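Local structure of intracellular serine protease (Bacillus licheniformis, 4ZOQ) at residues B[29-32]-B[33-36]; B[300-303]-B[304-307]; B[321-324]-B[325-328]. The protein is a lanthipeptide protease of the subtilisin-like S8 family and probably cleaves peptide bonds as a serine endopeptidase. All coordinates share one frame; numbering follows the deposited sequence.

Contact 1. Residues B[29-32]-B[33-36]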
ATOM      1  N   GLN B  29     -15.600   0.547 -10.757  1.00 32.08           N
ATOM      2  CA  GLN B  29     -15.586   0.153  -9.360  1.00 28.81           C
ATOM      3  C   GLN B  29     -16.893   0.475  -8.603  1.00 31.23           C
ATOM      4  O   GLN B  29     -17.437  -0.380  -7.883  1.00 30.90           O
ATOM      5  CB  GLN B  29     -14.409   0.837  -8.666  1.00 26.77           C
ATOM      6  CG  GLN B  29     -13.027   0.231  -8.936  1.00 28.06           C
ATOM      7  CD  GLN B  29     -12.755  -1.019  -8.084  1.00 30.95           C
ATOM      8  OE1 GLN B  29     -13.672  -1.590  -7.476  1.00 32.52           O
ATOM      9  NE2 GLN B  29     -11.484  -1.404  -7.985  1.00 29.42           N
ATOM     10  N   THR B  30     -17.404   1.692  -8.807  1.00 31.79           N
ATOM     11  CA  THR B  30     -18.501   2.250  -8.019  1.00 31.80           C
ATOM     12  C   THR B  30     -19.869   2.171  -8.717  1.00 31.07           C
ATOM     13  O   THR B  30     -20.833   2.783  -8.242  1.00 32.68           O
ATOM     14  CB  THR B  30     -18.237   3.743  -7.671  1.00 31.94           C
ATOM     15  OG1 THR B  30     -18.141   4.498  -8.886  1.00 31.82           O
ATOM     16  CG2 THR B  30     -16.947   3.913  -6.867  1.00 28.95           C
ATOM     17  N   ASP B  31     -19.936   1.440  -9.830  1.00 29.32           N
ATOM     18  CA  ASP B  31     -21.131   1.342 -10.661  1.00 32.29           C
ATOM     19  C   ASP B  31     -21.621   2.757 -11.051  1.00 33.37           C
ATOM     20  O   ASP B  31     -22.731   3.177 -10.680  1.00 31.02           O
ATOM     21  CB  ASP B  31     -22.251   0.553  -9.965  1.00 32.75           C
ATOM     22  CG  ASP B  31     -23.409   0.205 -10.920  1.00 36.53           C
ATOM     23  OD1 ASP B  31     -23.227   0.316 -12.161  1.00 33.83           O
ATOM     24  OD2 ASP B  31     -24.490  -0.199 -10.432  1.00 38.85           O
ATOM     25  N   SER B  32     -20.768   3.491 -11.765  1.00 31.55           N
ATOM     26  CA  SER B  32     -21.031   4.891 -12.116  1.00 32.68           C
ATOM     27  C   SER B  32     -21.379   5.726 -10.887  1.00 34.12           C
ATOM     28  O   SER B  32     -22.330   6.491 -10.913  1.00 36.54           O
ATOM     29  CB  SER B  32     -22.136   4.988 -13.167  1.00 32.72           C
ATOM     30  OG  SER B  32     -21.689   4.397 -14.379  1.00 36.45           O
ATOM     31  N   TYR B  33     -20.622   5.535  -9.800  1.00 34.36           N
ATOM     32  CA  TYR B  33     -20.724   6.336  -8.569  1.00 32.17           C
ATOM     33  C   TYR B  33     -22.024   6.111  -7.793  1.00 32.24           C
ATOM     34  O   TYR B  33     -22.357   6.878  -6.904  1.00 36.74           O
ATOM     35  CB  TYR B  33     -20.533   7.818  -8.902  1.00 29.51           C
ATOM     36  CG  TYR B  33     -19.303   7.948  -9.748  1.00 35.15           C
ATOM     37  CD1 TYR B  33     -18.036   7.802  -9.187  1.00 33.58           C
ATOM     38  CD2 TYR B  33     -19.403   8.146 -11.126  1.00 34.21           C
ATOM     39  CE1 TYR B  33     -16.904   7.867  -9.966  1.00 33.72           C
ATOM     40  CE2 TYR B  33     -18.277   8.204 -11.921  1.00 33.78           C
ATOM     41  CZ  TYR B  33     -17.031   8.065 -11.335  1.00 31.35           C
ATOM     42  OH  TYR B  33     -15.911   8.125 -12.102  1.00 30.57           O
ATOM     43  N   ARG B  34     -22.739   5.036  -8.085  1.00 29.50           N
ATOM     44  CA  ARG B  34     -23.927   4.721  -7.307  1.00 31.21           C
ATOM     45  C   ARG B  34     -23.583   4.319  -5.875  1.00 32.42           C
ATOM     46  O   ARG B  34     -24.376   4.529  -4.967  1.00 33.48           O
ATOM     47  CB  ARG B  34     -24.704   3.608  -7.983  1.00 31.96           C
ATOM     48  CG  ARG B  34     -25.524   4.094  -9.126  1.00 36.62           C
ATOM     49  CD  ARG B  34     -26.163   2.932  -9.892  1.00 38.99           C
ATOM     50  NE  ARG B  34     -26.931   3.459 -11.011  1.00 44.39           N
ATOM     51  CZ  ARG B  34     -26.438   3.688 -12.221  1.00 49.53           C
ATOM     52  NH1 ARG B  34     -25.148   3.453 -12.476  1.00 45.40           N
ATOM     53  NH2 ARG B  34     -27.234   4.176 -13.167  1.00 55.04           N
ATOM     54  N   THR B  35     -22.388   3.758  -5.675  1.00 35.98           N
ATOM     55  CA  THR B  35     -21.957   3.333  -4.347  1.00 32.89           C
ATOM     56  C   THR B  35     -21.862   4.512  -3.372  1.00 35.27           C
ATOM     57  O   THR B  35     -21.997   4.306  -2.162  1.00 35.95           O
ATOM     58  CB  THR B  35     -20.573   2.594  -4.389  1.00 35.83           C
ATOM     59  OG1 THR B  35     -19.524   3.475  -4.837  1.00 31.22           O
ATOM     60  CG2 THR B  35     -20.635   1.376  -5.284  1.00 27.18           C
ATOM     61  N   TYR B  36     -21.713   5.741  -3.888  1.00 31.93           N
ATOM     62  CA  TYR B  36     -21.656   6.922  -3.018  1.00 32.96           C
ATOM     63  C   TYR B  36     -22.924   7.086  -2.222  1.00 35.61           C
ATOM     64  O   TYR B  36     -22.899   7.658  -1.140  1.00 38.70           O
ATOM     65  CB  TYR B  36     -21.423   8.214  -3.795  1.00 33.17           C
ATOM     66  CG  TYR B  36     -20.057   8.365  -4.435  1.00 33.23           C
ATOM     67  CD1 TYR B  36     -19.030   7.449  -4.193  1.00 30.30           C
ATOM     68  CD2 TYR B  36     -19.816   9.395  -5.326  1.00 32.09           C
ATOM     69  CE1 TYR B  36     -17.790   7.582  -4.809  1.00 31.90           C
ATOM     70  CE2 TYR B  36     -18.581   9.535  -5.952  1.00 32.71           C
ATOM     71  CZ  TYR B  36     -17.576   8.630  -5.693  1.00 32.32           C
ATOM     72  OH  TYR B  36     -16.352   8.785  -6.301  1.00 31.31           O
TER
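T30 lays its branched side chain across that of T35 at roughly a right angle, so that T30 CB lies 3.1 Å from T35 OG1 while the hydroxyl branch of T30 turns to Y33. With chi1 at 61°, T30 OG1 stands between its own backbone N and carbonyl carbon, and from there it accepts the amide of Y33, N to OG1 2.8 Å; the bond is bent at the hydrogen, 134°. The same hydroxyl is also bonded to the carbonyl of A26 one turn back, which fixes its rotation. The T30 carbonyl, in turn, takes the amide of T35, O to N 3.2 Å. The stretch is a worked example of how a helix is brought to a stop: D31, with positive phi, leaves the last turn of helix 24-30 in a Schellman motif, and a type I' beta turn from D31 to R34 sends the chain off in a new direction. R34 doubles back onto the start of that turn. R34 N and R34 NH1 reach D31 O from opposite faces of its carbonyl plane, NH1 at 3.0 Å, while the guanidinium is carried out on an extended chain. D31 OD1 adds a long salt bridge to R34 NH1, 3.7 Å. The Y33 ring approaches T30 obliquely, CD1 lying 3.3 Å from T30 OG1, and its body rests on P9, L23, A26 and A27, which bury it against the helix that has just ended. With an alanine here in place of the tyrosine, the backbone bond to T30 would remain, but a gap would probably open beside those four residues and one flank of the T30 hydroxyl would lose its cover. Farther along, T35 meets Y334 and L337 of helix 333-338, and the Y36 hydroxyl is bonded to the carbonyl of I96.

Contact 2. Residues B[300-303]-B[304-307]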
ATOM      1  N   LYS B 300     -17.462  -4.408  14.941  1.00 43.32           N
ATOM      2  CA  LYS B 300     -16.439  -4.438  13.894  1.00 43.17           C
ATOM      3  C   LYS B 300     -16.340  -5.839  13.299  1.00 43.75           C
ATOM      4  O   LYS B 300     -16.374  -6.828  14.028  1.00 49.34           O
ATOM      5  CB  LYS B 300     -15.064  -4.006  14.418  1.00 40.92           C
ATOM      6  CG  LYS B 300     -14.976  -2.545  14.789  1.00 43.64           C
ATOM      7  CD  LYS B 300     -13.706  -2.220  15.566  1.00 49.52           C
ATOM      8  CE  LYS B 300     -13.681  -0.733  15.933  1.00 54.01           C
ATOM      9  NZ  LYS B 300     -12.389  -0.326  16.527  1.00 65.49           N
ATOM     10  N   PRO B 301     -16.201  -5.932  11.972  1.00 38.84           N
ATOM     11  CA  PRO B 301     -16.020  -7.254  11.368  1.00 37.59           C
ATOM     12  C   PRO B 301     -14.568  -7.739  11.568  1.00 36.31           C
ATOM     13  O   PRO B 301     -13.667  -6.935  11.793  1.00 33.26           O
ATOM     14  CB  PRO B 301     -16.361  -7.011   9.892  1.00 34.00           C
ATOM     15  CG  PRO B 301     -15.962  -5.615   9.647  1.00 38.07           C
ATOM     16  CD  PRO B 301     -16.205  -4.857  10.966  1.00 38.66           C
ATOM     17  N   SER B 302     -14.340  -9.046  11.534  1.00 39.31           N
ATOM     18  CA  SER B 302     -12.971  -9.549  11.572  1.00 35.28           C
ATOM     19  C   SER B 302     -12.313  -9.294  10.206  1.00 38.53           C
ATOM     20  O   SER B 302     -13.026  -9.046   9.224  1.00 36.23           O
ATOM     21  CB  SER B 302     -12.955 -11.026  11.895  1.00 32.13           C
ATOM     22  OG  SER B 302     -13.479 -11.766  10.816  1.00 33.42           O
ATOM     23  N   ALA B 303     -10.977  -9.321  10.154  1.00 36.63           N
ATOM     24  CA  ALA B 303     -10.215  -9.200   8.905  1.00 33.74           C
ATOM     25  C   ALA B 303     -10.641 -10.277   7.931  1.00 37.65           C
ATOM     26  O   ALA B 303     -10.681 -10.060   6.722  1.00 40.61           O
ATOM     27  CB  ALA B 303      -8.726  -9.286   9.167  1.00 33.16           C
ATOM     28  N   LYS B 304     -10.963 -11.448   8.474  1.00 40.83           N
ATOM     29  CA  LYS B 304     -11.394 -12.582   7.669  1.00 41.93           C
ATOM     30  C   LYS B 304     -12.756 -12.329   7.066  1.00 36.39           C
ATOM     31  O   LYS B 304     -13.004 -12.657   5.912  1.00 37.96           O
ATOM     32  CB  LYS B 304     -11.505 -13.852   8.526  1.00 41.95           C
ATOM     33  CG  LYS B 304     -10.299 -14.741   8.568  1.00 51.77           C
ATOM     34  CD  LYS B 304     -10.583 -16.004   9.402  1.00 50.95           C
ATOM     35  CE  LYS B 304      -9.296 -16.792   9.675  1.00 61.51           C
ATOM     36  NZ  LYS B 304      -9.401 -17.729  10.829  1.00 67.06           N
ATOM     37  N   GLN B 305     -13.633 -11.698   7.830  1.00 34.32           N
ATOM     38  CA  GLN B 305     -14.945 -11.384   7.296  1.00 35.77           C
ATOM     39  C   GLN B 305     -14.872 -10.439   6.095  1.00 35.26           C
ATOM     40  O   GLN B 305     -15.559 -10.652   5.100  1.00 35.37           O
ATOM     41  CB  GLN B 305     -15.821 -10.777   8.371  1.00 33.59           C
ATOM     42  CG  GLN B 305     -16.466 -11.813   9.253  1.00 38.16           C
ATOM     43  CD  GLN B 305     -17.173 -11.187  10.437  1.00 34.50           C
ATOM     44  OE1 GLN B 305     -16.542 -10.614  11.330  1.00 38.07           O
ATOM     45  NE2 GLN B 305     -18.505 -11.236  10.416  1.00 37.68           N
ATOM     46  N   VAL B 306     -14.042  -9.404   6.193  1.00 33.32           N
ATOM     47  CA  VAL B 306     -13.887  -8.450   5.099  1.00 37.06           C
ATOM     48  C   VAL B 306     -13.232  -9.134   3.908  1.00 34.90           C
ATOM     49  O   VAL B 306     -13.685  -8.978   2.777  1.00 32.39           O
ATOM     50  CB  VAL B 306     -13.082  -7.229   5.522  1.00 35.62           C
ATOM     51  CG1 VAL B 306     -13.003  -6.242   4.378  1.00 30.39           C
ATOM     52  CG2 VAL B 306     -13.754  -6.587   6.715  1.00 30.99           C
ATOM     53  N   HIS B 307     -12.189  -9.915   4.179  1.00 35.07           N
ATOM     54  CA  HIS B 307     -11.480 -10.651   3.138  1.00 34.52           C
ATOM     55  C   HIS B 307     -12.445 -11.576   2.411  1.00 36.54           C
ATOM     56  O   HIS B 307     -12.393 -11.728   1.176  1.00 36.23           O
ATOM     57  CB  HIS B 307     -10.324 -11.455   3.743  1.00 38.54           C
ATOM     58  CG  HIS B 307      -9.437 -12.106   2.726  1.00 44.08           C
ATOM     59  ND1 HIS B 307      -9.815 -13.223   2.005  1.00 45.45           N
ATOM     60  CD2 HIS B 307      -8.174 -11.816   2.331  1.00 40.64           C
ATOM     61  CE1 HIS B 307      -8.832 -13.574   1.193  1.00 40.90           C
ATOM     62  NE2 HIS B 307      -7.828 -12.734   1.367  1.00 40.23           N
TER
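S302 and Q305 exchange hydrogen bonds across the first turn of helix 303-313. The backbone N of S302 gives its hydrogen to Q305 OE1 at 2.7 Å, almost straight at 173°, with the donor tilted somewhat out of the amide's carbonyl plane. In return, the backbone N of Q305 gives to S302 OG at 3.0 Å. The serine can serve because a chi1 of 69° folds OG over toward the helix, which brings it within bonding distance of the Q305 amide. The glutamine, extended beyond CG, swings its amide back along the chain to the backbone N-H of S302, and Q305 OE1 also comes 3.4 Å from P301 CA. Regular helical bonds start at once behind this pair: V306 N to S302 O is 3.2 Å, and H307 N to A303 O is 3.0 Å. An apolar touch joins the residues just outside this pair, P301 CG and V306 CG2 lying 3.8 Å apart, the proline ring and the valine branch crossing at a slant.

A second shell sets these groups in place. The NE2 of Q305 is bonded to the hydroxyl of Y293, which holds the amide's rotation so that OE1 is left to face S302, and P301 rests on the same tyrosine. V306 packs against V289 and I290 of helix 275-297 and on L168 of strand 168-172. The amide of A303, another first-turn donor, is taken by Q166 OE1, while H307 NE2 is hydrogen-bonded to E222 OE1. Together, reciprocal side-chain-to-backbone bonds between S302 and Q305 and the apolar pair one residue outside each, P301 and V306, make a textbook helix start: S302 as N-cap, a capping box, and a hydrophobic staple that clasps it.

Contact 3. Residues B[321-324]-B[325-328]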
ATOM      1  N   GLY B 321     -11.134 -19.926 -11.248  1.00 40.97           N
ATOM      2  CA  GLY B 321     -10.670 -20.157  -9.900  1.00 38.94           C
ATOM      3  C   GLY B 321      -9.569 -19.196  -9.553  1.00 37.56           C
ATOM      4  O   GLY B 321      -9.300 -18.245 -10.285  1.00 40.92           O
ATOM      5  N   LYS B 322      -8.849 -19.509  -8.494  1.00 39.96           N
ATOM      6  CA  LYS B 322      -7.756 -18.673  -8.081  1.00 37.43           C
ATOM      7  C   LYS B 322      -6.559 -19.016  -8.950  1.00 38.10           C
ATOM      8  O   LYS B 322      -6.072 -20.133  -8.929  1.00 40.35           O
ATOM      9  CB  LYS B 322      -7.447 -18.861  -6.603  1.00 35.98           C
ATOM     10  CG  LYS B 322      -6.406 -17.904  -6.083  1.00 38.02           C
ATOM     11  CD  LYS B 322      -6.098 -18.162  -4.615  1.00 39.98           C
ATOM     12  CE  LYS B 322      -5.172 -17.090  -4.066  1.00 40.50           C
ATOM     13  NZ  LYS B 322      -3.891 -16.992  -4.834  1.00 38.25           N
ATOM     14  N   ASP B 323      -6.201 -18.100  -9.832  1.00 31.88           N
ATOM     15  CA  ASP B 323      -5.076 -18.312 -10.713  1.00 35.66           C
ATOM     16  C   ASP B 323      -3.888 -17.414 -10.412  1.00 36.48           C
ATOM     17  O   ASP B 323      -3.958 -16.477  -9.620  1.00 36.50           O
ATOM     18  CB  ASP B 323      -5.469 -18.158 -12.182  1.00 39.58           C
ATOM     19  CG  ASP B 323      -6.138 -16.855 -12.471  1.00 37.14           C
ATOM     20  OD1 ASP B 323      -7.280 -16.662 -12.029  1.00 46.41           O
ATOM     21  OD2 ASP B 323      -5.457 -15.992 -13.065  1.00 38.41           O
ATOM     22  N   VAL B 324      -2.785 -17.752 -11.051  1.00 33.96           N
ATOM     23  CA  VAL B 324      -1.503 -17.084 -10.902  1.00 32.69           C
ATOM     24  C   VAL B 324      -1.485 -15.662 -11.521  1.00 33.78           C
ATOM     25  O   VAL B 324      -0.654 -14.829 -11.155  1.00 34.24           O
ATOM     26  CB  VAL B 324      -0.404 -18.008 -11.545  1.00 33.87           C
ATOM     27  CG1 VAL B 324       0.761 -17.249 -12.114  1.00 37.54           C
ATOM     28  CG2 VAL B 324       0.038 -19.081 -10.557  1.00 32.10           C
ATOM     29  N   ILE B 325      -2.450 -15.342 -12.376  1.00 31.55           N
ATOM     30  CA  ILE B 325      -2.484 -14.016 -13.002  1.00 32.75           C
ATOM     31  C   ILE B 325      -3.351 -12.986 -12.233  1.00 29.08           C
ATOM     32  O   ILE B 325      -2.896 -11.899 -11.901  1.00 28.97           O
ATOM     33  CB  ILE B 325      -2.989 -14.137 -14.445  1.00 32.42           C
ATOM     34  CG1 ILE B 325      -2.046 -15.037 -15.255  1.00 32.06           C
ATOM     35  CG2 ILE B 325      -3.116 -12.770 -15.102  1.00 29.63           C
ATOM     36  CD1 ILE B 325      -2.583 -15.368 -16.670  1.00 30.35           C
ATOM     37  N   TYR B 326      -4.570 -13.381 -11.905  1.00 28.42           N
ATOM     38  CA  TYR B 326      -5.563 -12.511 -11.302  1.00 31.75           C
ATOM     39  C   TYR B 326      -5.842 -12.812  -9.841  1.00 29.75           C
ATOM     40  O   TYR B 326      -6.641 -12.125  -9.238  1.00 31.16           O
ATOM     41  CB  TYR B 326      -6.904 -12.633 -12.045  1.00 31.39           C
ATOM     42  CG  TYR B 326      -6.809 -12.300 -13.492  1.00 31.43           C
ATOM     43  CD1 TYR B 326      -6.907 -10.987 -13.933  1.00 28.23           C
ATOM     44  CD2 TYR B 326      -6.594 -13.309 -14.431  1.00 33.35           C
ATOM     45  CE1 TYR B 326      -6.810 -10.697 -15.254  1.00 31.74           C
ATOM     46  CE2 TYR B 326      -6.494 -13.028 -15.752  1.00 31.15           C
ATOM     47  CZ  TYR B 326      -6.600 -11.728 -16.162  1.00 32.13           C
ATOM     48  OH  TYR B 326      -6.483 -11.447 -17.492  1.00 35.50           O
ATOM     49  N   GLY B 327      -5.264 -13.873  -9.283  1.00 33.05           N
ATOM     50  CA  GLY B 327      -5.668 -14.295  -7.944  1.00 30.39           C
ATOM     51  C   GLY B 327      -7.146 -14.691  -7.935  1.00 32.37           C
ATOM     52  O   GLY B 327      -7.637 -15.295  -8.891  1.00 34.88           O
ATOM     53  N   TYR B 328      -7.885 -14.301  -6.906  1.00 32.49           N
ATOM     54  CA  TYR B 328      -9.326 -14.574  -6.863  1.00 31.74           C
ATOM     55  C   TYR B 328     -10.064 -13.762  -7.912  1.00 32.78           C
ATOM     56  O   TYR B 328     -11.238 -13.998  -8.148  1.00 33.90           O
ATOM     57  CB  TYR B 328      -9.920 -14.254  -5.490  1.00 29.11           C
ATOM     58  CG  TYR B 328      -9.427 -15.144  -4.385  1.00 35.99           C
ATOM     59  CD1 TYR B 328      -9.787 -16.488  -4.341  1.00 38.36           C
ATOM     60  CD2 TYR B 328      -8.587 -14.658  -3.394  1.00 34.72           C
ATOM     61  CE1 TYR B 328      -9.338 -17.319  -3.341  1.00 38.07           C
ATOM     62  CE2 TYR B 328      -8.121 -15.490  -2.380  1.00 39.36           C
ATOM     63  CZ  TYR B 328      -8.500 -16.820  -2.363  1.00 41.24           C
ATOM     64  OH  TYR B 328      -8.052 -17.661  -1.369  1.00 53.85           O
TER
HETATM   65  O   HOH W   1      -9.270 -14.941 -10.781  1.00 39.27           O
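D323 OD2 is gripped by two backbone amides, those of I325 and Y326, at 3.2 Å and 3.0 Å from their N atoms. Both arrive from the same face of the carboxylate plane, well above it, and the bond from Y326 is the straighter, 160° at the hydrogen. A chi1 of 54° brings the carboxylate back toward these two amides, over the turn it closes. Since OD2 serves the amides two and three residues on, and D323 O takes the amide of G327 in a weak bond, the loop has the form of an Asx motif. The same two residues pair in the other direction: D323 N gives to G327 O at 3.3 Å, making with the weak bond a single antiparallel hydrogen-bonded bridge. G327 has positive phi, a shape glycine adopts easily. A water lies 2.9 Å from D323 OD1 and close to G327 O, with more acceptors in reach than it has protons.

Two aromatic rings flank this turn. Y326 turns its ring edge to the carboxylate, CD2 lying 3.2 Å from D323 OD2, while the buried ring rests on T224 and L317. K322 runs over one face of the Y328 ring in a CH-pi contact, K322 CD 3.8 Å from the Y328 ring centroid; its NZ is too distant for more than a weak cation-pi attraction and is bonded instead to the carbonyl of I221. Y328 in turn packs on H307 and R311 of helix 303-313. With two N-H groups directed at OD2 and a water near OD1, the aspartate carboxylate is probably stabilised in its charged form, and its bonds to the amides of I325 and Y326 are likely to act with the D323-G327 bridge in holding the bend.

Following the chain from the N terminus, contact 1 comes first and closes the end of helix 24-30, turning it into the loop before strand 46-51. Contact 2 opens helix 303-313 far downstream, and contact 3 then forms a tight turn within the loop between that helix and helix 333-338. The three lie in series; none nests in or crosses another. Contacts 2 and 3 touch through H307 and Y328, and both reach E222, so helix 303-313 and the loop behind it meet at strand 221-226. Contact 1 stands apart, its nearest atoms about 12 Å from contact 3, yet helix 333-338, which follows contact 3, returns to pack on 29-36 through Y334.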